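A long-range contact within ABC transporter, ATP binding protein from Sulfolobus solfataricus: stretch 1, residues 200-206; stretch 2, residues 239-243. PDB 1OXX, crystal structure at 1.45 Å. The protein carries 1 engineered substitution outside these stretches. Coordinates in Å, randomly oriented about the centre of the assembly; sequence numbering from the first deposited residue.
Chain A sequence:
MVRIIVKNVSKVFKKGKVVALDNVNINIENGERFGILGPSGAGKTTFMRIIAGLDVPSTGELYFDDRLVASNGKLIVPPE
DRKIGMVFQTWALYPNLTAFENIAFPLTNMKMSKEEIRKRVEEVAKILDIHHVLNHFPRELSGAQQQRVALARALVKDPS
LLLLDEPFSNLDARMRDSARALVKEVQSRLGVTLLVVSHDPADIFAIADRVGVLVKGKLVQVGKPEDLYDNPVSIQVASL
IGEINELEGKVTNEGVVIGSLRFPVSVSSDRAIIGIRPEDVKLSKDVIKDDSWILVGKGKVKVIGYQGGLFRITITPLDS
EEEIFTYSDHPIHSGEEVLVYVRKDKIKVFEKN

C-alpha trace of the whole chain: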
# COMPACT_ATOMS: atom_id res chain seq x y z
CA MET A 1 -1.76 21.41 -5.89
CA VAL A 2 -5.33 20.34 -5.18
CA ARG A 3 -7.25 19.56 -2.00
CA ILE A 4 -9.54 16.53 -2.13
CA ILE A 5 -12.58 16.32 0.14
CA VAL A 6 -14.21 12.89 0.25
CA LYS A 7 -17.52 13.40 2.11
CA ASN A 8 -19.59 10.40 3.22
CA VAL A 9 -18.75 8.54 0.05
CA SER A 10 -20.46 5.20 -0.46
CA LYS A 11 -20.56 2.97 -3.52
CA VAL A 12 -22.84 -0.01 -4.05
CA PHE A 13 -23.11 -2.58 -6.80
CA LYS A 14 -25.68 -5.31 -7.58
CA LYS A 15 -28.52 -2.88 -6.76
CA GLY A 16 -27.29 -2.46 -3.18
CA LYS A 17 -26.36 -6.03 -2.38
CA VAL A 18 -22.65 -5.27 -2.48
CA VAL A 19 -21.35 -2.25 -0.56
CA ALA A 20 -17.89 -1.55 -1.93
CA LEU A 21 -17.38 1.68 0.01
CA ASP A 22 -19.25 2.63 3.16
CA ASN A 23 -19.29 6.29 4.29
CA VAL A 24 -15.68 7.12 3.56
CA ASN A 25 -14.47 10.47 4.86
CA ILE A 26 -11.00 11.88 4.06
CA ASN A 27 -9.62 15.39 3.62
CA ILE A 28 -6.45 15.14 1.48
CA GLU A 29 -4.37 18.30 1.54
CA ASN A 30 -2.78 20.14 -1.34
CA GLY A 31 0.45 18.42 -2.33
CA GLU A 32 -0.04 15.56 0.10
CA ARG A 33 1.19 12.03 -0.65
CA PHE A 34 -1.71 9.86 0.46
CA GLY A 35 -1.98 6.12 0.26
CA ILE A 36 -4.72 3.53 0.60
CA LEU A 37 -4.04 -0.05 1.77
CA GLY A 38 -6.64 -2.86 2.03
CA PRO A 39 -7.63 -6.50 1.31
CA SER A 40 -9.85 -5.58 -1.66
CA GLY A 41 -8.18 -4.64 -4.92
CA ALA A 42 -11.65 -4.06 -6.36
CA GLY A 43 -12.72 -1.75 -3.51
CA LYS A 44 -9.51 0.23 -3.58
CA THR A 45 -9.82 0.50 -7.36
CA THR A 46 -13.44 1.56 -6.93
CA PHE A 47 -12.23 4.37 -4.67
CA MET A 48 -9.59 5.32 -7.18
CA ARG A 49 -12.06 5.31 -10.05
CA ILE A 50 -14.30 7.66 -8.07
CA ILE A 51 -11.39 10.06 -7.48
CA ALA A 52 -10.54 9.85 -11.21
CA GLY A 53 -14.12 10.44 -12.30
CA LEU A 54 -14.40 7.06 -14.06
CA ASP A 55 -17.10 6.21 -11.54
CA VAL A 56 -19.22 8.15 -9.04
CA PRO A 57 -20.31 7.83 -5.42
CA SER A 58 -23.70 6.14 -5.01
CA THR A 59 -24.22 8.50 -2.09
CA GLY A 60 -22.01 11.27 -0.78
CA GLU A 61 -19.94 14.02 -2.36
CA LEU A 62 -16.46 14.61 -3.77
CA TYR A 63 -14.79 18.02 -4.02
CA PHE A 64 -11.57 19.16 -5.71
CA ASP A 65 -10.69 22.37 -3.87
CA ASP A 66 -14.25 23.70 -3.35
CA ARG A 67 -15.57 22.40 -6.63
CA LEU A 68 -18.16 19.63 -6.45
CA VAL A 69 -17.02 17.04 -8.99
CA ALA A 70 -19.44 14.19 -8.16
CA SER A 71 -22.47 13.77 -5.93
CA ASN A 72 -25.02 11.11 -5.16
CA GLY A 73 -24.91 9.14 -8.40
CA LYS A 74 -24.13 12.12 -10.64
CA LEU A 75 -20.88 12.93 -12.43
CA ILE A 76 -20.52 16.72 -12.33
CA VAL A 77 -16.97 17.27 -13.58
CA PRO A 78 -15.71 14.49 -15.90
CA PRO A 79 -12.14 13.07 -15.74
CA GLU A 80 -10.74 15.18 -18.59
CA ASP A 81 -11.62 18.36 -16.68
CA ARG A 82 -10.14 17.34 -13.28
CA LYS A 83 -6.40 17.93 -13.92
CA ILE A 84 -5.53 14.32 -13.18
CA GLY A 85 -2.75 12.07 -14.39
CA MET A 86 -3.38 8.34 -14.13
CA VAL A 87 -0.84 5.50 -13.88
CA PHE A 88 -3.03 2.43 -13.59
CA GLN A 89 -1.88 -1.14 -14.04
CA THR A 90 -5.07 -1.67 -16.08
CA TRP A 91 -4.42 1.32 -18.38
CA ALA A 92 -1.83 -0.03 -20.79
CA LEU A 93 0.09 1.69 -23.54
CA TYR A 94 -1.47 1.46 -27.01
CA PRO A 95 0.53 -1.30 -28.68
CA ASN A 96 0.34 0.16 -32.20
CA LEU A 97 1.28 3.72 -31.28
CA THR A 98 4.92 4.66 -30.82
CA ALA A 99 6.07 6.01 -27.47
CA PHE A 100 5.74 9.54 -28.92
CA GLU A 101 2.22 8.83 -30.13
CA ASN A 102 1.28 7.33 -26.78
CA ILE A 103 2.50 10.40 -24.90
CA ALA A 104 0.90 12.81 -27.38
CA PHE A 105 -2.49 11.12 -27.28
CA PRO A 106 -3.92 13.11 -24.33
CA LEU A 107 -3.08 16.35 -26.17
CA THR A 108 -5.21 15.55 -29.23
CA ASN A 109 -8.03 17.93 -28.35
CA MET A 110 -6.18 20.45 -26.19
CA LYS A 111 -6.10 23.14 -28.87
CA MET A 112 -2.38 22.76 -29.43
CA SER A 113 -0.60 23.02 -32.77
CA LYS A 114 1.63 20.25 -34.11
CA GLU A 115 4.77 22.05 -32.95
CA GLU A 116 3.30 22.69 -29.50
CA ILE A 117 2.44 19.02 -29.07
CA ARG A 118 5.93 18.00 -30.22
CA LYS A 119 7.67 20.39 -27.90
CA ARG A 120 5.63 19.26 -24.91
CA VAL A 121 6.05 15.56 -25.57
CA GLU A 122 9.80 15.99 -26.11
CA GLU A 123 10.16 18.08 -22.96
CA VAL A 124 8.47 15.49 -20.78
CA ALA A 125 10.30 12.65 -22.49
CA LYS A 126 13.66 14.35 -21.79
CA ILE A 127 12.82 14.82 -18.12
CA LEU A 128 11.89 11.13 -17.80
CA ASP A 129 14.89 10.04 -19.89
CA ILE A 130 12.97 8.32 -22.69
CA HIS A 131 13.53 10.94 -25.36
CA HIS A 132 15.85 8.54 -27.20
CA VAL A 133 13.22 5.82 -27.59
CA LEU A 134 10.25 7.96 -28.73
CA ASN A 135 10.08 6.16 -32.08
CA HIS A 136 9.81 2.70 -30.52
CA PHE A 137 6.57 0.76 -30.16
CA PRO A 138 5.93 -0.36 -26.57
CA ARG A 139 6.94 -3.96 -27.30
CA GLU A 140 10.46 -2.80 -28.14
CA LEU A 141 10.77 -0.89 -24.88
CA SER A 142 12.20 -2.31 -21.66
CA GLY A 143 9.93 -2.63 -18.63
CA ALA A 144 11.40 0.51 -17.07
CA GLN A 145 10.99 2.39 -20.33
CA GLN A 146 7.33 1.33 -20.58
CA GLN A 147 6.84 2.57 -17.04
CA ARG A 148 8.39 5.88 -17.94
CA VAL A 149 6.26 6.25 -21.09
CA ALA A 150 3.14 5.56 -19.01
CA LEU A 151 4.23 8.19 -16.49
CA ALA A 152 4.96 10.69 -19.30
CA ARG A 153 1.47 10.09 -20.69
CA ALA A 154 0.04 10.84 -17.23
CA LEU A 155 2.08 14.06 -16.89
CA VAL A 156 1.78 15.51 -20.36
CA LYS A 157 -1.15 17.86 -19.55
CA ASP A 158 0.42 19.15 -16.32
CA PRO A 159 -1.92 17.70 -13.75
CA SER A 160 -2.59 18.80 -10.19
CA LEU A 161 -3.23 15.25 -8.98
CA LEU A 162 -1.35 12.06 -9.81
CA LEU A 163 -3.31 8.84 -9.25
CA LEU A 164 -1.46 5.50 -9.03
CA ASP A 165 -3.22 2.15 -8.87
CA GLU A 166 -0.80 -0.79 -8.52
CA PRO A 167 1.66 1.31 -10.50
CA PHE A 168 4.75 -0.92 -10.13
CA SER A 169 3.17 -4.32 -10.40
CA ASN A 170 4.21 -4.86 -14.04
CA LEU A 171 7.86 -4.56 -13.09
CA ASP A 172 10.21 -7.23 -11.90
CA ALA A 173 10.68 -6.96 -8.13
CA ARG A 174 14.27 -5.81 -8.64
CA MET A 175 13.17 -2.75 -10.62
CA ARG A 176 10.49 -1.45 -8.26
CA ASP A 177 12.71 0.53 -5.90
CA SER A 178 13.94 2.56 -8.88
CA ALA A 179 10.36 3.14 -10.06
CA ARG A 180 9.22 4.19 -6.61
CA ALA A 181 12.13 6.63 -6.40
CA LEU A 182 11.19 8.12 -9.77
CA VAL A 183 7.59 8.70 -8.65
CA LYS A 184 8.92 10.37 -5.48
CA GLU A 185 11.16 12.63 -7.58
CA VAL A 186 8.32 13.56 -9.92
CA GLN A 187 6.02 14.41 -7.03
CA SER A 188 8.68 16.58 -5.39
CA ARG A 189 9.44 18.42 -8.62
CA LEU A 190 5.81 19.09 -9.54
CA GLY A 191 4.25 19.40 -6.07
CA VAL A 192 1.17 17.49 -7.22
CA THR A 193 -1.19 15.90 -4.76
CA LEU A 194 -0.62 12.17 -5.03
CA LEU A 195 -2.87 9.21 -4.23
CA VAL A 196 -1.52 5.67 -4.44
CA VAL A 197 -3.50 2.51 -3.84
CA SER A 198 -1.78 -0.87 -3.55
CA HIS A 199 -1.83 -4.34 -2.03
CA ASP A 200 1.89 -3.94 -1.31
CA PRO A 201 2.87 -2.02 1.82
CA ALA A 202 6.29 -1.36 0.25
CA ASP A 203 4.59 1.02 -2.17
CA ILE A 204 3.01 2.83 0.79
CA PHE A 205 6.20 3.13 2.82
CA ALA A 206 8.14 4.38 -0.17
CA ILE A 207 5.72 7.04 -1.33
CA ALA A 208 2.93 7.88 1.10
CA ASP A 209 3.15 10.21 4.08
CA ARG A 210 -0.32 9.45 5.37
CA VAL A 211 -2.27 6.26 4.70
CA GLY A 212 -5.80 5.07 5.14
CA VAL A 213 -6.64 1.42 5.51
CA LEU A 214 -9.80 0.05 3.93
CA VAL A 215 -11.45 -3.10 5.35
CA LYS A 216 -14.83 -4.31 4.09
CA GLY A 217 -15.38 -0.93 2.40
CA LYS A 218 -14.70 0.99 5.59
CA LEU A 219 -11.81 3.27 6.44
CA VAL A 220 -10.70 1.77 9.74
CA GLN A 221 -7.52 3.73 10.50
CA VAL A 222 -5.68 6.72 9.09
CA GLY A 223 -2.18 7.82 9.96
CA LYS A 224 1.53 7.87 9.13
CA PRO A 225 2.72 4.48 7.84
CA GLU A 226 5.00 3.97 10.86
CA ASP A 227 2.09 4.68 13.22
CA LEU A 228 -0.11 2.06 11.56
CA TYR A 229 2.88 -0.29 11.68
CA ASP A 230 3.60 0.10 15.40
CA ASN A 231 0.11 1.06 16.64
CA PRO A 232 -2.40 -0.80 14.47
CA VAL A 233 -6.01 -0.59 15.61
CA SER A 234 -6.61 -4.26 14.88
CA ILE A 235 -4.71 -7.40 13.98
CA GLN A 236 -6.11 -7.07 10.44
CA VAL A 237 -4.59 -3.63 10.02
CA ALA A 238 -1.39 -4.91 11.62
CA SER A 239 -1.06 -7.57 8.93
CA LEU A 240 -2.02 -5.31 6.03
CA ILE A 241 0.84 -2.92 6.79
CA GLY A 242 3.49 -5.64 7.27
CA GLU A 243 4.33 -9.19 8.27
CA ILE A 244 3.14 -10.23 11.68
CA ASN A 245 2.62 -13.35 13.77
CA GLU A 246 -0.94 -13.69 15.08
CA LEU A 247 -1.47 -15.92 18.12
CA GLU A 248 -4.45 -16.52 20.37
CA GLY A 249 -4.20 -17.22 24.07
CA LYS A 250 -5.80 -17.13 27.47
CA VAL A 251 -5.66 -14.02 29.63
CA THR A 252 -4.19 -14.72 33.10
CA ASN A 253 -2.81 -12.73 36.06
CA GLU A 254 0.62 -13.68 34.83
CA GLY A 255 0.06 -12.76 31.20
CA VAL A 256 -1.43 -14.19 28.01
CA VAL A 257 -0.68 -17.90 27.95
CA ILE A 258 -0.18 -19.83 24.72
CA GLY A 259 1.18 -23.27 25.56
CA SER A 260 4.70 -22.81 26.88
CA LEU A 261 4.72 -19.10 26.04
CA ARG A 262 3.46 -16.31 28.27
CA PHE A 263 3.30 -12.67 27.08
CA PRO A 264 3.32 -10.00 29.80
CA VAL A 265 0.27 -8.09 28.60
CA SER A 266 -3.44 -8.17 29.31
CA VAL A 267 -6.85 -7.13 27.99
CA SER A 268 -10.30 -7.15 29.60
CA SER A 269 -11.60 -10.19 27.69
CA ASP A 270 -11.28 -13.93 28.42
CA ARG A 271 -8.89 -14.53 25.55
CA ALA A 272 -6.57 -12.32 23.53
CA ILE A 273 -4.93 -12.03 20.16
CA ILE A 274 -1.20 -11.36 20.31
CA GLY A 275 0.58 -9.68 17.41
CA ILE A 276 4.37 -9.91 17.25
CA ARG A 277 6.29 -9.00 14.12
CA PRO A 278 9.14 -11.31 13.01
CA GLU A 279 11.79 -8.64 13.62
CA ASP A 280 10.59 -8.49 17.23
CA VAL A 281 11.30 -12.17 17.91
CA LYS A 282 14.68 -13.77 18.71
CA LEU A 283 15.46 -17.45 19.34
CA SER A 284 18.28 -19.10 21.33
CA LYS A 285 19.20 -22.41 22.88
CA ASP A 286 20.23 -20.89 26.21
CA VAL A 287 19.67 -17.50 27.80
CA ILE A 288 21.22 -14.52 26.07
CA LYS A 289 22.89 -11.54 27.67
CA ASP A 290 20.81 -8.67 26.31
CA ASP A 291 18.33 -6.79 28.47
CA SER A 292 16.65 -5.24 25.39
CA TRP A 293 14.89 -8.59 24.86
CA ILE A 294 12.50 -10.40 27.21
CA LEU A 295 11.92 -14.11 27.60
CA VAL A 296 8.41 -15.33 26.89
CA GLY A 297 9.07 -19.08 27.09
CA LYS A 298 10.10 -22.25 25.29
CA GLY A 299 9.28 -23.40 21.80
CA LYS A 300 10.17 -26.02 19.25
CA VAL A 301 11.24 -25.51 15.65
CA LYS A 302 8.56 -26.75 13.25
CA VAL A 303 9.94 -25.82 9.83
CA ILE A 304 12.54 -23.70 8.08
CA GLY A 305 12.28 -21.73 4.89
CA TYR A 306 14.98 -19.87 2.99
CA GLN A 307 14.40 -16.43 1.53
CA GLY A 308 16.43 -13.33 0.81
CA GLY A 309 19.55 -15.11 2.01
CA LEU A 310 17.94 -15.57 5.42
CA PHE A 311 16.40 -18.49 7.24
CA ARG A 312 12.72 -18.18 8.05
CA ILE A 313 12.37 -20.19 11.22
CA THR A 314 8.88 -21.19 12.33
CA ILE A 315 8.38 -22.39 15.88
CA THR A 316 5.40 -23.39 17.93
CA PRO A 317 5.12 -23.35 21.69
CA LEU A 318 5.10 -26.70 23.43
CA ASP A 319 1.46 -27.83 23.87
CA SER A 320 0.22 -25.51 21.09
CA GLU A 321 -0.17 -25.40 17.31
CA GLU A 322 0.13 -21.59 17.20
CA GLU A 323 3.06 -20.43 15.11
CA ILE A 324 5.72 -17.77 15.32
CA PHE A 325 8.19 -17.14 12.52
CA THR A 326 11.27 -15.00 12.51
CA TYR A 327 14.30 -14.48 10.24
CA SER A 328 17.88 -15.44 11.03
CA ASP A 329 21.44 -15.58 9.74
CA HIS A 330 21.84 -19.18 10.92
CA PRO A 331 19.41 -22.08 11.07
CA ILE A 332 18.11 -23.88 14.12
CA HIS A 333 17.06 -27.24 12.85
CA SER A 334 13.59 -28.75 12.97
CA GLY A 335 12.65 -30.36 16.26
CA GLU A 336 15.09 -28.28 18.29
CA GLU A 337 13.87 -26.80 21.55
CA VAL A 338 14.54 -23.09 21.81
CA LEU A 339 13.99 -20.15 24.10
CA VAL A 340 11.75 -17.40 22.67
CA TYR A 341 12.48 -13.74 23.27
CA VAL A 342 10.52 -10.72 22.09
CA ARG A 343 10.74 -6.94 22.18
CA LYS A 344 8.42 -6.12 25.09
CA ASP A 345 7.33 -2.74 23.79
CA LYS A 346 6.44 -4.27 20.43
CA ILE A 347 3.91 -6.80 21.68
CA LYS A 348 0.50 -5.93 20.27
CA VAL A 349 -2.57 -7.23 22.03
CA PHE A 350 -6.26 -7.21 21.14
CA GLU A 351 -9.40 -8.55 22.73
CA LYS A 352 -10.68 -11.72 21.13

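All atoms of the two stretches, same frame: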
# COMPACT_ATOMS: atom_id res chain seq x y z
N ASP A 200 0.53 -3.84 -1.84
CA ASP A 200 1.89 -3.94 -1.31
C ASP A 200 2.26 -2.80 -0.39
O ASP A 200 2.35 -1.65 -0.82
CB ASP A 200 2.89 -3.96 -2.47
CG ASP A 200 4.27 -4.34 -2.02
OD1 ASP A 200 4.50 -4.48 -0.80
OD2 ASP A 200 5.21 -4.52 -2.83
N PRO A 201 2.48 -3.08 0.89
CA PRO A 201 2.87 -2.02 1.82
C PRO A 201 4.19 -1.33 1.42
O PRO A 201 4.43 -0.19 1.81
CB PRO A 201 3.00 -2.73 3.18
CG PRO A 201 2.81 -4.17 2.92
CD PRO A 201 2.41 -4.41 1.52
N ALA A 202 5.03 -2.00 0.65
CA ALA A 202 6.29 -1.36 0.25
C ALA A 202 6.04 -0.11 -0.60
O ALA A 202 6.80 0.87 -0.55
CB ALA A 202 7.17 -2.35 -0.51
N ASP A 203 4.96 -0.12 -1.36
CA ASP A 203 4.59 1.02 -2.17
C ASP A 203 4.19 2.18 -1.25
O ASP A 203 4.55 3.34 -1.47
CB ASP A 203 3.46 0.65 -3.12
CG ASP A 203 3.90 -0.31 -4.22
OD1 ASP A 203 3.03 -0.98 -4.83
OD2 ASP A 203 5.09 -0.47 -4.51
N ILE A 204 3.45 1.85 -0.19
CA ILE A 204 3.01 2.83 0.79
C ILE A 204 4.19 3.44 1.54
O ILE A 204 4.30 4.66 1.67
CB ILE A 204 2.08 2.14 1.81
CG1 ILE A 204 0.79 1.70 1.13
CG2 ILE A 204 1.78 3.03 3.01
CD1 ILE A 204 0.06 2.80 0.51
N PHE A 205 5.07 2.61 2.06
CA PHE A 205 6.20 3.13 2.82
C PHE A 205 7.12 4.01 1.97
O PHE A 205 7.72 4.97 2.47
CB PHE A 205 6.99 2.00 3.47
CG PHE A 205 6.40 1.57 4.77
CD1 PHE A 205 5.57 0.46 4.84
CD2 PHE A 205 6.62 2.30 5.93
CE1 PHE A 205 4.99 0.07 6.04
CE2 PHE A 205 6.05 1.91 7.12
CZ PHE A 205 5.23 0.80 7.18
N ALA A 206 7.23 3.67 0.70
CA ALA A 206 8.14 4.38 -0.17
C ALA A 206 7.61 5.74 -0.54
O ALA A 206 8.38 6.70 -0.64
CB ALA A 206 8.39 3.56 -1.43
N SER A 239 -1.54 -6.69 9.98
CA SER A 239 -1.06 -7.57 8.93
C SER A 239 -1.08 -6.93 7.54
O SER A 239 -0.29 -7.29 6.68
CB SER A 239 -1.86 -8.87 8.92
OG SER A 239 -3.16 -8.68 8.41
N LEU A 240 -1.98 -5.99 7.33
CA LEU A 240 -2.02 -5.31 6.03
C LEU A 240 -0.79 -4.43 5.81
O LEU A 240 -0.31 -4.28 4.67
CB LEU A 240 -3.31 -4.49 5.90
CG LEU A 240 -4.53 -5.32 5.58
CD1 LEU A 240 -5.82 -4.55 5.87
CD2 LEU A 240 -4.46 -5.78 4.11
N ILE A 241 -0.28 -3.85 6.90
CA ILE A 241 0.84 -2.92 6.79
C ILE A 241 2.21 -3.61 6.85
O ILE A 241 3.21 -2.98 6.56
CB ILE A 241 0.70 -1.81 7.86
CG1 ILE A 241 1.69 -0.65 7.63
CG2 ILE A 241 0.87 -2.38 9.24
CD1 ILE A 241 1.29 0.30 6.54
N GLY A 242 2.24 -4.90 7.21
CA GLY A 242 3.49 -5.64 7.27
C GLY A 242 3.32 -7.03 7.85
O GLY A 242 2.28 -7.34 8.43
N GLU A 243 4.36 -7.85 7.72
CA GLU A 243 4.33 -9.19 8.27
C GLU A 243 4.16 -9.17 9.77
O GLU A 243 4.74 -8.34 10.48
CB GLU A 243 5.63 -9.94 7.95
CG GLU A 243 5.82 -10.20 6.47
CD GLU A 243 6.82 -11.30 6.19
OE1 GLU A 243 7.83 -11.37 6.91
OE2 GLU A 243 6.59 -12.09 5.25

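The last turn of one helix here rests against the first turn of another, and the contact is made by packing alone: no hydrogen bond crosses between the stretches, and together they bury a modest 191 Å².

S239, the first residue of stretch 2, takes no part. Its side chain lies well out of reach of the other stretch, and a small polar residue is at ease in this partly exposed position.

L240 contributes through its backbone. Its side chain leaves sideways and stays well clear of stretch 1, the nearest approach being L240 CB to P201 CG at 6.8 Å, but its carbonyl oxygen meets the proline ring, with L240 O 3.6 Å from P201 CG. Carbonyls near the C-terminal end of a helix have fewer amide partners ahead of them, and the ring of P201 offers carbon atoms to cover this one.

I241 is the centre of the contact, with the largest area covered, 73 Å². Its CA lies 5.4 Å from the CA of P201, the closest pair of CA atoms across the stretches. The carbonyl is met by two carbons: I241 O is 3.4 Å from P201 CB and 3.6 Å from F205 CE1. The oxygen sits at the edge of the F205 ring, near its plane, where the slightly positive ring hydrogens make a favourable neighbour for a carbonyl. Although CA-to-CB points sideways, the end of the side chain comes nearer. With chi1 at -169° (t) and chi2 at 78° (p), I241 places CG1 3.7 Å from F205 CE1 and CD1 4.5 Å from I204 CG2, the latter a looser apolar contact. A branched aliphatic side chain suits this buried site. P201, I204 and F205 all direct CA-to-CB toward stretch 2; the spacing of three and four residues brings them to one side of their helix.

That helix is capped at its start by D200, whose OD1 accepts a hydrogen bond from A202 N at 2.9 Å. P201, lacking an amide hydrogen, fits the first turn, where no backbone acceptor precedes it in the helix. Its carbonyl serves the next turn, with F205 N 2.9 Å from P201 O.

At G242 the chain leaves helical geometry with positive phi (173/169), an extended conformation readily open to glycine. Its contribution is slight: G242 N lies 4.4 Å from P201 CG.

E243 then carries the chain out of the contact. Its exposed, charged side chain stays clear of stretch 1, and its OE1 is hydrogen-bonded elsewhere in the structure.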